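Long-range contact in cellulose 1,4-beta-cellobiosidase (Thermobifida fusca, PDB 4JJJ), which probably hydrolyses beta-1,4 linkages in cellulose as a cellobiohydrolase, the deposited chain being its glycoside hydrolase family 48 catalytic part: residues A[355-360]-A[434-439]. The protein carries 1 engineered substitution. Numbering follows the deposited sequence. Where two conformers were deposited one is given.
Sequences SFDRQL and DARAEA. With ZN (zinc ion), chain T; CA (calcium ion), chain G.
D434 OD1, on the residue that meets F356 and L360 across the contact, is gripped from its own segment by two sound bonds and a weak one. R436 NE meets the syn lone pair of D434 OD1 at 3.1 Å, almost straight. A437 N approaches from the anti side, 33° out of the carboxylate plane, while R436 N adds only a weak bond. Meanwhile R436 NH2 reaches the syn lone pair of D434 OD2 at 2.8 Å, completing a side-on salt bridge. The arginine chain bends at chi3 (-68°), which turns NE back toward the acid. Through the A437 amide, and weakly that of R436, D434 caps the N-terminus of helix 435-450, and the same carboxylate fixes the rotation of the guanidinium. The helical segments 355-360 and 435-439 run 21° apart, their axes 11.2 Å from each other at closest, and L428 of helix 416-432 touches both F356 and D434; such helix packing is consistent with the (alpha/alpha)6 fold of family 48. From the facing helix, L360 CD1 lies over one face of the guanidinium, offset toward its rim, at 3.5 Å from R436 CZ. F356 reaches tip to tip toward D434, its CZ 3.8 Å from D434 OD2. F356 CE2 comes to 3.5 Å of R436 NH2, ring and guanidinium planes steeply inclined, and the long cation-pi contact is at most a weak attraction. An alanine in place of D434 would probably leave R436 without its mate, free to turn off L360, and deprive the amide of A437 of its capping acceptor. In one conformer of D357, which makes the link doubtful, water 1 donates to D357 OD1 at 2.7 Å and accepts a weak bond from R436 NH1. That same OD1 binds the zinc ion together with E361 and water 2, whereas E438, a residue beyond A437, shares the calcium ion with D442.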
# COMPACT_ATOMS: atom_id res chain seq x y z
N SER A 355 2.66 17.12 9.26
CA SER A 355 2.66 16.18 8.09
C SER A 355 1.94 16.73 6.84
O SER A 355 2.42 16.54 5.73
CB SER A 355 2.07 14.80 8.46
OG SER A 355 2.25 13.84 7.42
N PHE A 356 0.78 17.37 7.04
CA PHE A 356 0.05 17.99 5.94
C PHE A 356 0.99 18.90 5.14
O PHE A 356 1.11 18.83 3.90
CB PHE A 356 -1.17 18.68 6.48
CG PHE A 356 -2.01 19.43 5.47
CD1 PHE A 356 -2.37 18.87 4.28
CD2 PHE A 356 -2.51 20.70 5.74
CE1 PHE A 356 -3.17 19.53 3.36
CE2 PHE A 356 -3.32 21.37 4.86
CZ PHE A 356 -3.66 20.79 3.66
N ASP A 357 1.60 19.83 5.85
CA ASP A 357 2.57 20.76 5.27
C ASP A 357 3.76 20.02 4.63
O ASP A 357 4.09 20.28 3.45
CB ASP A 357 3.07 21.72 6.34
CG ASP A 357 4.25 22.56 5.91
OD1 ASP A 357 4.08 23.22 4.88
OD2 ASP A 357 5.35 22.44 6.58
N ARG A 358 4.38 19.13 5.39
CA ARG A 358 5.56 18.44 4.94
C ARG A 358 5.29 17.59 3.64
O ARG A 358 6.09 17.57 2.70
CB ARG A 358 6.13 17.51 5.99
CG ARG A 358 7.55 17.04 5.71
CD ARG A 358 8.59 18.11 5.84
NE ARG A 358 8.72 18.75 7.13
CZ ARG A 358 9.49 18.23 8.11
NH1 ARG A 358 10.11 17.09 8.00
NH2 ARG A 358 9.64 18.88 9.24
N GLN A 359 4.12 16.95 3.62
CA GLN A 359 3.78 16.12 2.46
C GLN A 359 3.64 17.01 1.23
O GLN A 359 4.12 16.64 0.14
CB GLN A 359 2.49 15.37 2.70
CG GLN A 359 2.60 14.22 3.72
CD GLN A 359 1.34 13.38 3.77
OE1 GLN A 359 0.67 13.10 2.78
NE2 GLN A 359 0.95 13.09 5.00
N LEU A 360 3.00 18.19 1.31
CA LEU A 360 2.91 19.04 0.17
C LEU A 360 4.26 19.55 -0.28
O LEU A 360 4.48 19.63 -1.53
CB LEU A 360 1.96 20.22 0.44
CG LEU A 360 0.46 19.80 0.43
CD1 LEU A 360 -0.34 20.87 1.21
CD2 LEU A 360 0.02 19.65 -1.02
N ASP A 434 -6.58 24.79 -2.14
CA ASP A 434 -5.20 24.89 -1.65
C ASP A 434 -4.25 25.28 -2.81
O ASP A 434 -4.06 24.49 -3.75
CB ASP A 434 -4.75 23.58 -0.99
CG ASP A 434 -3.46 23.72 -0.23
OD1 ASP A 434 -2.41 23.97 -0.87
OD2 ASP A 434 -3.55 23.54 1.01
N ALA A 435 -3.66 26.44 -2.71
CA ALA A 435 -2.78 26.97 -3.78
C ALA A 435 -1.56 26.08 -4.04
O ALA A 435 -1.02 26.11 -5.14
CB ALA A 435 -2.31 28.37 -3.43
N ARG A 436 -1.10 25.40 -3.02
CA ARG A 436 0.05 24.50 -3.12
C ARG A 436 -0.36 23.32 -3.98
O ARG A 436 0.38 22.89 -4.93
CB ARG A 436 0.57 24.01 -1.77
CG ARG A 436 0.97 25.22 -0.84
CD ARG A 436 1.12 24.79 0.61
NE ARG A 436 -0.13 24.41 1.19
CZ ARG A 436 -0.33 24.15 2.49
NH1 ARG A 436 0.70 24.20 3.30
NH2 ARG A 436 -1.52 23.72 2.93
N ALA A 437 -1.47 22.72 -3.65
CA ALA A 437 -2.04 21.64 -4.52
C ALA A 437 -2.24 22.09 -5.94
O ALA A 437 -1.92 21.39 -6.89
CB ALA A 437 -3.31 21.14 -3.93
N GLU A 438 -2.78 23.30 -6.09
CA GLU A 438 -3.05 23.87 -7.42
C GLU A 438 -1.76 23.96 -8.26
O GLU A 438 -1.77 23.55 -9.44
CB GLU A 438 -3.64 25.26 -7.25
CG GLU A 438 -4.06 25.88 -8.55
CD GLU A 438 -4.64 27.27 -8.39
OE1 GLU A 438 -4.56 27.90 -7.40
OE2 GLU A 438 -5.22 27.71 -9.36
N ALA A 439 -0.67 24.39 -7.63
CA ALA A 439 0.59 24.52 -8.39
C ALA A 439 1.07 23.20 -8.87
O ALA A 439 1.54 23.11 -10.01
CB ALA A 439 1.64 25.21 -7.58
ZN ZN T . 5.71 24.26 4.36
CA CA G . -4.03 27.59 -11.70
O HOH W 1 3.45 22.76 2.27
O HOH W 2 6.21 25.67 5.76
O HOH W 3 -6.06 27.87 -12.89
O HOH W 4 -3.77 29.63 -12.50
O HOH W 5 -5.77 25.92 -11.70